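Local coordinates for protein monomethylamine methyltransferase mtmB1 (Methanosarcina barkeri, PDB 1NTH) that transfers the methyl group of monomethylamine to the corrinoid cofactor of its partner protein MtmC, the first step of methanogenesis from methylamine, at residues G304-R309 and Q333-A338; C22-W27 and Y76-H81; V139-H144 and K188-M193. One frame throughout, in Å; residues are numbered along the deposited sequence. Where two conformers were deposited one is given.

Interaction 1: residues G304-R309 and Q333-A338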
loop_
_atom_site.group_PDB
_atom_site.type_symbol
_atom_site.label_atom_id
_atom_site.label_comp_id
_atom_site.label_asym_id
_atom_site.label_seq_id
_atom_site.Cartn_x
_atom_site.Cartn_y
_atom_site.Cartn_z
ATOM N N GLY A 304 34.977 -5.141 -30.045
ATOM C CA GLY A 304 33.854 -4.609 -29.291
ATOM C C GLY A 304 32.885 -5.676 -28.809
ATOM O O GLY A 304 31.710 -5.392 -28.567
ATOM N N SER A 305 33.379 -6.902 -28.670
ATOM C CA SER A 305 32.562 -8.022 -28.211
ATOM C C SER A 305 33.046 -8.547 -26.864
ATOM O O SER A 305 34.214 -8.393 -26.504
ATOM C CB SER A 305 32.594 -9.161 -29.231
ATOM O OG SER A 305 31.953 -10.319 -28.718
ATOM N N THR A 306 32.139 -9.181 -26.129
ATOM C CA THR A 306 32.454 -9.738 -24.821
ATOM C C THR A 306 32.740 -11.240 -24.893
ATOM O O THR A 306 33.062 -11.859 -23.881
ATOM C CB THR A 306 31.280 -9.540 -23.846
ATOM O OG1 THR A 306 30.090 -10.070 -24.441
ATOM C CG2 THR A 306 31.081 -8.065 -23.528
ATOM N N ASN A 307 32.626 -11.827 -26.080
ATOM C CA ASN A 307 32.860 -13.259 -26.205
ATOM C C ASN A 307 34.072 -13.680 -27.033
ATOM O O ASN A 307 34.058 -14.733 -27.672
ATOM C CB ASN A 307 31.605 -13.956 -26.739
ATOM C CG ASN A 307 31.049 -13.293 -27.977
ATOM O OD1 ASN A 307 30.038 -12.590 -27.919
ATOM N ND2 ASN A 307 31.711 -13.507 -29.110
ATOM N N THR A 308 35.118 -12.862 -27.033
ATOM C CA THR A 308 36.327 -13.238 -27.753
ATOM C C THR A 308 37.086 -14.124 -26.773
ATOM O O THR A 308 36.778 -14.143 -25.576
ATOM C CB THR A 308 37.204 -12.017 -28.119
ATOM O OG1 THR A 308 37.726 -11.423 -26.926
ATOM C CG2 THR A 308 36.393 -10.989 -28.896
ATOM N N ARG A 309 38.067 -14.867 -27.268
ATOM C CA ARG A 309 38.841 -15.746 -26.406
ATOM C C ARG A 309 39.413 -14.992 -25.207
ATOM O O ARG A 309 39.340 -15.470 -24.073
ATOM C CB ARG A 309 39.971 -16.398 -27.209
ATOM C CG ARG A 309 40.831 -17.380 -26.423
ATOM C CD ARG A 309 41.826 -18.072 -27.357
ATOM N NE ARG A 309 41.152 -18.911 -28.345
ATOM C CZ ARG A 309 40.823 -20.185 -28.152
ATOM N NH1 ARG A 309 41.110 -20.783 -27.002
ATOM N NH2 ARG A 309 40.195 -20.863 -29.105
ATOM N N GLN A 333 27.576 -9.323 -18.849
ATOM C CA GLN A 333 26.737 -8.816 -19.932
ATOM C C GLN A 333 27.221 -9.319 -21.291
ATOM O O GLN A 333 28.417 -9.515 -21.504
ATOM C CB GLN A 333 26.695 -7.287 -19.909
ATOM C CG GLN A 333 28.043 -6.616 -19.827
ATOM C CD GLN A 333 27.928 -5.119 -19.619
ATOM O OE1 GLN A 333 27.555 -4.380 -20.525
ATOM N NE2 GLN A 333 28.238 -4.668 -18.416
ATOM N N TYR A 334 26.272 -9.514 -22.201
ATOM C CA TYR A 334 26.526 -10.088 -23.526
ATOM C C TYR A 334 26.504 -9.170 -24.748
ATOM O O TYR A 334 25.472 -8.581 -25.068
ATOM C CB TYR A 334 25.510 -11.216 -23.762
ATOM C CG TYR A 334 25.655 -12.390 -22.818
ATOM C CD1 TYR A 334 25.628 -12.212 -21.431
ATOM C CD2 TYR A 334 25.873 -13.674 -23.313
ATOM C CE1 TYR A 334 25.828 -13.285 -20.565
ATOM C CE2 TYR A 334 26.069 -14.751 -22.461
ATOM C CZ TYR A 334 26.053 -14.551 -21.088
ATOM O OH TYR A 334 26.309 -15.610 -20.251
ATOM N N TYR A 335 27.644 -9.088 -25.440
ATOM C CA TYR A 335 27.795 -8.287 -26.660
ATOM C C TYR A 335 28.384 -9.107 -27.807
ATOM O O TYR A 335 29.590 -9.064 -28.044
ATOM C CB TYR A 335 28.688 -7.072 -26.420
ATOM C CG TYR A 335 28.001 -5.914 -25.747
ATOM C CD1 TYR A 335 28.011 -5.777 -24.359
ATOM C CD2 TYR A 335 27.368 -4.928 -26.503
ATOM C CE1 TYR A 335 27.413 -4.681 -23.743
ATOM C CE2 TYR A 335 26.767 -3.831 -25.898
ATOM C CZ TYR A 335 26.796 -3.711 -24.521
ATOM O OH TYR A 335 26.239 -2.601 -23.932
ATOM N N PRO A 336 27.548 -9.869 -28.526
ATOM C CA PRO A 336 28.062 -10.667 -29.645
ATOM C C PRO A 336 28.323 -9.761 -30.850
ATOM O O PRO A 336 27.748 -8.676 -30.952
ATOM C CB PRO A 336 26.923 -11.645 -29.937
ATOM C CG PRO A 336 26.131 -11.679 -28.653
ATOM C CD PRO A 336 26.162 -10.248 -28.207
ATOM N N CYS A 337 29.185 -10.208 -31.760
ATOM C CA CYS A 337 29.491 -9.441 -32.965
ATOM C C CYS A 337 28.360 -9.575 -33.979
ATOM O O CYS A 337 27.929 -8.592 -34.586
ATOM C CB CYS A 337 30.780 -9.948 -33.622
ATOM S SG CYS A 337 32.300 -9.604 -32.729
ATOM N N ALA A 338 27.888 -10.805 -34.156
ATOM C CA ALA A 338 26.832 -11.103 -35.114
ATOM C C ALA A 338 25.446 -10.655 -34.660
ATOM O O ALA A 338 25.182 -10.514 -33.463
ATOM C CB ALA A 338 26.825 -12.596 -35.417
#
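S305 and T306 grip the backbone of Y335 where two loops of the TIM barrel meet. Y335 O accepts from S305 OG at 2.8 Å and from T306 N at 3.2 Å. In return, Y335 N donates to T306 OG1 (2.8 Å, 164° at the hydrogen), while that hydroxyl is also bonded to Q352 OE1. T306 OG1 can reach Y335 N because chi1 of 53° sets it between the backbone N and carbonyl carbon. S305 OG further accepts from N307 N in an ST turn, with 3.1 Å between the two atoms. Packing is close here: S305 CB lies 3.5 Å from C337 SG, and N307 OD1 approaches P336 CA to 3.3 Å. The Y335 ring is the looser side. This partly exposed residue was modelled in two conformers; in the one described, its ring leads away from 304-309 and T306 CG2 meets it only obliquely. The two loops follow the neighbouring parallel strands 293-300 and 330-333, at the end of the barrel where TIM-barrel active sites lie. Helix 343-359 closes over them through E348, which bonds N307 ND2 and the backbone N of C337 and A338.

Interaction 2: residues C22-W27 and Y76-H81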
loop_
_atom_site.group_PDB
_atom_site.type_symbol
_atom_site.label_atom_id
_atom_site.label_comp_id
_atom_site.label_asym_id
_atom_site.label_seq_id
_atom_site.Cartn_x
_atom_site.Cartn_y
_atom_site.Cartn_z
ATOM N N CYS A 22 45.653 15.189 -10.856
ATOM C CA CYS A 22 46.242 14.323 -11.865
ATOM C C CYS A 22 45.481 14.475 -13.182
ATOM O O CYS A 22 44.258 14.600 -13.177
ATOM C CB CYS A 22 46.164 12.882 -11.335
ATOM S SG CYS A 22 46.470 11.542 -12.484
ATOM N N THR A 23 46.191 14.491 -14.309
ATOM C CA THR A 23 45.518 14.614 -15.600
ATOM C C THR A 23 44.987 13.235 -15.964
ATOM O O THR A 23 45.477 12.227 -15.457
ATOM C CB THR A 23 46.471 15.087 -16.720
ATOM O OG1 THR A 23 47.412 14.050 -17.020
ATOM C CG2 THR A 23 47.219 16.341 -16.289
ATOM N N GLN A 24 43.991 13.182 -16.840
ATOM C CA GLN A 24 43.430 11.896 -17.221
ATOM C C GLN A 24 44.448 11.066 -17.998
ATOM O O GLN A 24 44.422 9.837 -17.948
ATOM C CB GLN A 24 42.142 12.077 -18.034
ATOM C CG GLN A 24 41.334 10.786 -18.153
ATOM C CD GLN A 24 39.875 11.013 -18.516
ATOM O OE1 GLN A 24 39.103 10.061 -18.639
ATOM N NE2 GLN A 24 39.490 12.273 -18.686
ATOM N N ASP A 25 45.351 11.733 -18.711
ATOM C CA ASP A 25 46.380 11.015 -19.456
ATOM C C ASP A 25 47.378 10.392 -18.489
ATOM O O ASP A 25 47.879 9.291 -18.731
ATOM C CB ASP A 25 47.107 11.952 -20.425
ATOM C CG ASP A 25 46.407 12.063 -21.767
ATOM O OD1 ASP A 25 45.318 11.473 -21.922
ATOM O OD2 ASP A 25 46.948 12.738 -22.670
ATOM N N ASP A 26 47.677 11.094 -17.397
ATOM C CA ASP A 26 48.608 10.556 -16.407
ATOM C C ASP A 26 48.009 9.287 -15.820
ATOM O O ASP A 26 48.726 8.353 -15.467
ATOM C CB ASP A 26 48.858 11.547 -15.265
ATOM C CG ASP A 26 49.729 12.722 -15.680
ATOM O OD1 ASP A 26 50.650 12.537 -16.504
ATOM O OD2 ASP A 26 49.495 13.833 -15.156
ATOM N N TRP A 27 46.685 9.263 -15.717
ATOM C CA TRP A 27 45.996 8.107 -15.164
ATOM C C TRP A 27 45.923 6.959 -16.164
ATOM O O TRP A 27 46.352 5.843 -15.864
ATOM C CB TRP A 27 44.582 8.506 -14.720
ATOM C CG TRP A 27 43.845 7.425 -13.972
ATOM C CD1 TRP A 27 42.860 6.609 -14.458
ATOM C CD2 TRP A 27 44.026 7.062 -12.598
ATOM N NE1 TRP A 27 42.413 5.763 -13.465
ATOM C CE2 TRP A 27 43.111 6.021 -12.317
ATOM C CE3 TRP A 27 44.871 7.516 -11.577
ATOM C CZ2 TRP A 27 43.019 5.427 -11.052
ATOM C CZ3 TRP A 27 44.780 6.926 -10.318
ATOM C CH2 TRP A 27 43.857 5.891 -10.069
ATOM N N TYR A 76 40.086 7.465 -10.047
ATOM C CA TYR A 76 40.195 8.785 -10.654
ATOM C C TYR A 76 38.807 9.390 -10.858
ATOM O O TYR A 76 37.925 8.748 -11.431
ATOM C CB TYR A 76 40.893 8.676 -12.014
ATOM C CG TYR A 76 41.192 10.009 -12.664
ATOM C CD1 TYR A 76 42.245 10.803 -12.210
ATOM C CD2 TYR A 76 40.414 10.486 -13.717
ATOM C CE1 TYR A 76 42.519 12.039 -12.792
ATOM C CE2 TYR A 76 40.680 11.725 -14.307
ATOM C CZ TYR A 76 41.734 12.492 -13.837
ATOM O OH TYR A 76 42.010 13.713 -14.416
ATOM N N CYS A 77 38.616 10.620 -10.389
ATOM C CA CYS A 77 37.341 11.311 -10.567
ATOM C C CYS A 77 37.504 12.259 -11.751
ATOM O O CYS A 77 38.287 13.208 -11.691
ATOM C CB CYS A 77 36.966 12.103 -9.315
ATOM S SG CYS A 77 35.394 13.004 -9.491
ATOM N N THR A 78 36.760 12.002 -12.821
ATOM C CA THR A 78 36.849 12.810 -14.034
ATOM C C THR A 78 36.438 14.272 -13.899
ATOM O O THR A 78 36.962 15.133 -14.608
ATOM C CB THR A 78 36.017 12.190 -15.174
ATOM O OG1 THR A 78 34.652 12.065 -14.757
ATOM C CG2 THR A 78 36.562 10.821 -15.549
ATOM N N ASP A 79 35.513 14.565 -12.995
ATOM C CA ASP A 79 35.053 15.939 -12.828
ATOM C C ASP A 79 35.997 16.829 -12.031
ATOM O O ASP A 79 36.112 18.021 -12.315
ATOM C CB ASP A 79 33.664 15.946 -12.190
ATOM C CG ASP A 79 32.623 15.301 -13.081
ATOM O OD1 ASP A 79 32.352 15.848 -14.171
ATOM O OD2 ASP A 79 32.086 14.243 -12.701
ATOM N N THR A 80 36.674 16.259 -11.043
ATOM C CA THR A 80 37.592 17.030 -10.213
ATOM C C THR A 80 39.048 16.835 -10.623
ATOM O O THR A 80 39.928 17.568 -10.168
ATOM C CB THR A 80 37.464 16.641 -8.731
ATOM O OG1 THR A 80 37.878 15.279 -8.559
ATOM C CG2 THR A 80 36.024 16.795 -8.263
ATOM N N HIS A 81 39.292 15.847 -11.478
ATOM C CA HIS A 81 40.644 15.541 -11.936
ATOM C C HIS A 81 41.550 15.225 -10.754
ATOM O O HIS A 81 42.735 15.566 -10.752
ATOM C CB HIS A 81 41.207 16.718 -12.736
ATOM C CG HIS A 81 40.403 17.050 -13.951
ATOM N ND1 HIS A 81 40.365 16.236 -15.062
ATOM C CD2 HIS A 81 39.565 18.081 -14.212
ATOM C CE1 HIS A 81 39.538 16.751 -15.956
ATOM N NE2 HIS A 81 39.040 17.870 -15.464
#
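C22 and H81 join their backbones through one hydrogen bond, C22 N to H81 O at 2.9 Å, just beyond the antiparallel pairing of strands 20-21 and 82-84. From there the chain 22-27 turns into helix 24-42, with T23 as N-cap, and strand 75-77 leads through a turn to H81. T23 and D26 form a capping box: D26 N donates to T23 OG1, and the return bond from T23 N to D26 OD2 is weak.

From strand 75-77, Y76 reaches across to the start of helix 24-42. Y76 CB sits over the centre of the five-membered ring of W27, a CH-pi contact 3.4 Å from the centroid and 8° off the normal. The two rings themselves are nearly parallel but slid apart, so that they barely overlap; the W27 CB lies over the rim of the Y76 face. W27 NE1 is bonded to E235 O. C22 SG comes obliquely to the ring, 4.0 Å from Y76 CE1. Q24 crosses Y76 at about a right angle and sends OE1 on to K237 NZ of strand 237-238. The phenol oxygen is held from two sequence regions: Y76 OH donates to C22 O at 2.7 Å, and H81 ND1, with that oxygen close to its ring plane, donates to Y76 OH at 3.1 Å.

Interaction 3: residues V139-H144 and K188-M193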
loop_
_atom_site.group_PDB
_atom_site.type_symbol
_atom_site.label_atom_id
_atom_site.label_comp_id
_atom_site.label_asym_id
_atom_site.label_seq_id
_atom_site.Cartn_x
_atom_site.Cartn_y
_atom_site.Cartn_z
ATOM N N VAL A 139 7.621 -0.573 -31.397
ATOM C CA VAL A 139 7.717 -1.998 -31.086
ATOM C C VAL A 139 8.396 -2.205 -29.739
ATOM O O VAL A 139 8.856 -3.305 -29.430
ATOM C CB VAL A 139 8.514 -2.781 -32.160
ATOM C CG1 VAL A 139 7.742 -2.794 -33.473
ATOM C CG2 VAL A 139 9.892 -2.168 -32.345
ATOM N N PHE A 140 8.443 -1.154 -28.926
ATOM C CA PHE A 140 9.097 -1.264 -27.629
ATOM C C PHE A 140 8.486 -2.369 -26.770
ATOM O O PHE A 140 9.208 -3.191 -26.207
ATOM C CB PHE A 140 9.052 0.071 -26.879
ATOM C CG PHE A 140 10.160 0.232 -25.881
ATOM C CD1 PHE A 140 11.479 0.364 -26.307
ATOM C CD2 PHE A 140 9.895 0.222 -24.515
ATOM C CE1 PHE A 140 12.519 0.480 -25.388
ATOM C CE2 PHE A 140 10.926 0.337 -23.587
ATOM C CZ PHE A 140 12.241 0.466 -24.022
ATOM N N MET A 141 7.162 -2.406 -26.670
ATOM C CA MET A 141 6.537 -3.448 -25.864
ATOM C C MET A 141 6.681 -4.841 -26.481
ATOM O O MET A 141 7.083 -5.780 -25.800
ATOM C CB MET A 141 5.066 -3.109 -25.591
ATOM C CG MET A 141 4.908 -2.024 -24.530
ATOM S SD MET A 141 3.211 -1.780 -23.966
ATOM C CE MET A 141 2.889 -3.353 -23.219
ATOM N N PRO A 142 6.373 -4.993 -27.783
ATOM C CA PRO A 142 6.504 -6.312 -28.412
ATOM C C PRO A 142 7.905 -6.905 -28.256
ATOM O O PRO A 142 8.058 -8.081 -27.940
ATOM C CB PRO A 142 6.165 -6.029 -29.874
ATOM C CG PRO A 142 5.157 -4.939 -29.766
ATOM C CD PRO A 142 5.745 -4.034 -28.707
ATOM N N VAL A 143 8.932 -6.092 -28.488
ATOM C CA VAL A 143 10.298 -6.577 -28.361
ATOM C C VAL A 143 10.572 -7.113 -26.960
ATOM O O VAL A 143 11.139 -8.193 -26.801
ATOM C CB VAL A 143 11.323 -5.468 -28.686
ATOM C CG1 VAL A 143 12.718 -5.904 -28.268
ATOM C CG2 VAL A 143 11.299 -5.173 -30.185
ATOM N N HIS A 144 10.173 -6.369 -25.937
ATOM C CA HIS A 144 10.420 -6.850 -24.587
ATOM C C HIS A 144 9.548 -8.052 -24.263
ATOM O O HIS A 144 9.953 -8.933 -23.502
ATOM C CB HIS A 144 10.228 -5.728 -23.569
ATOM C CG HIS A 144 11.316 -4.701 -23.614
ATOM N ND1 HIS A 144 11.314 -3.654 -24.510
ATOM C CD2 HIS A 144 12.477 -4.607 -22.925
ATOM C CE1 HIS A 144 12.430 -2.958 -24.371
ATOM N NE2 HIS A 144 13.153 -3.515 -23.417
ATOM N N LYS A 188 7.147 -3.292 -17.951
ATOM C CA LYS A 188 6.378 -4.087 -17.013
ATOM C C LYS A 188 5.002 -4.373 -17.597
ATOM O O LYS A 188 4.386 -5.389 -17.280
ATOM C CB LYS A 188 6.298 -3.389 -15.648
ATOM C CG LYS A 188 7.641 -3.450 -14.931
ATOM C CD LYS A 188 7.595 -2.903 -13.517
ATOM C CE LYS A 188 8.952 -3.101 -12.849
ATOM N NZ LYS A 188 8.978 -2.619 -11.432
ATOM N N ASN A 189 4.527 -3.496 -18.476
ATOM C CA ASN A 189 3.229 -3.727 -19.107
ATOM C C ASN A 189 3.340 -4.897 -20.074
ATOM O O ASN A 189 2.418 -5.715 -20.228
ATOM C CB ASN A 189 2.822 -2.462 -19.905
ATOM C CG ASN A 189 1.479 -1.877 -19.482
ATOM O OD1 ASN A 189 0.439 -2.530 -19.629
ATOM N ND2 ASN A 189 1.494 -0.624 -18.949
ATOM N N ALA A 190 4.510 -4.999 -20.691
ATOM C CA ALA A 190 4.798 -6.062 -21.639
ATOM C C ALA A 190 4.867 -7.371 -20.883
ATOM O O ALA A 190 4.360 -8.393 -21.357
ATOM C CB ALA A 190 6.129 -5.786 -22.324
ATOM N N CYS A 191 5.517 -7.342 -19.719
ATOM C CA CYS A 191 5.644 -8.531 -18.901
ATOM C C CYS A 191 4.255 -8.991 -18.465
ATOM O O CYS A 191 3.982 -10.189 -18.445
ATOM C CB CYS A 191 6.514 -8.229 -17.685
ATOM S SG CYS A 191 8.262 -7.947 -18.092
ATOM N N ALA A 192 3.383 -8.043 -18.122
ATOM C CA ALA A 192 2.026 -8.381 -17.701
ATOM C C ALA A 192 1.272 -9.071 -18.834
ATOM O O ALA A 192 0.524 -10.029 -18.606
ATOM C CB ALA A 192 1.288 -7.130 -17.270
ATOM N N MET A 193 1.464 -8.586 -20.058
ATOM C CA MET A 193 0.798 -9.180 -21.213
ATOM C C MET A 193 1.295 -10.597 -21.469
ATOM O O MET A 193 0.597 -11.407 -22.084
ATOM C CB MET A 193 1.002 -8.311 -22.456
ATOM C CG MET A 193 0.165 -7.041 -22.426
ATOM S SD MET A 193 0.253 -6.117 -23.967
ATOM C CE MET A 193 -0.497 -7.286 -25.066
#
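Helix-helix packing joins the first turn of helix 140-148 to the last turns of helix 174-193, with M141 lying against N189, A190 and M193. The local axes approach to 8.5 Å and cross at -55°. A190 marks the crossing: its small CB sits 3.6 Å from M141 O, and the CA atoms of this pair are the nearest across the contact. No hydrogen bond spans the two segments. Instead the methyl of M141 does most of the touching. The side chain is extended at chi2 and bends at chi3 (64°), which turns CE toward the partner helix, 3.4 Å from A190 N and equally close to N189 CB. From the next turn M193, bent the same way, offers its sulfur, with SD 3.9 Å from M141 CE.

In this TIM-barrel protein, a dimer of homotrimers, helix 174-193 also faces another copy of the chain. L186 of the second subunit packs on both M141 and N189, and M193 O is hydrogen-bonded to R165 of that subunit. At the other flank, H144 touches A190 through CB alone while its ring leads away. H144 ND1 donates almost straight to F140 O (2.7 Å, 175°) and NE2 bonds G159 N, a pairing that fixes the imidazole's rotation. This leaves H144 CE1 3.4 Å above the plane of the F140 ring, offset toward its rim.

How the interactions relate
The three contacts occupy separate parts of one chain and do not touch. Interaction 1 is the most central, its centre about 12 Å from the centre of the chain, on the active-site side of the barrel; the pocket for monomethylamine is therefore probably nearer to it than to the others. Interactions 2 and 3 are peripheral, with their centres about 41 Å apart. Interaction 2 belongs to the small mixed sheet and its helix, about 29 Å from interaction 1 between centres. Interaction 3 lies about 26 Å from interaction 1 between centres, its nearest atoms about 13 Å away, and it alone of the three meets another subunit.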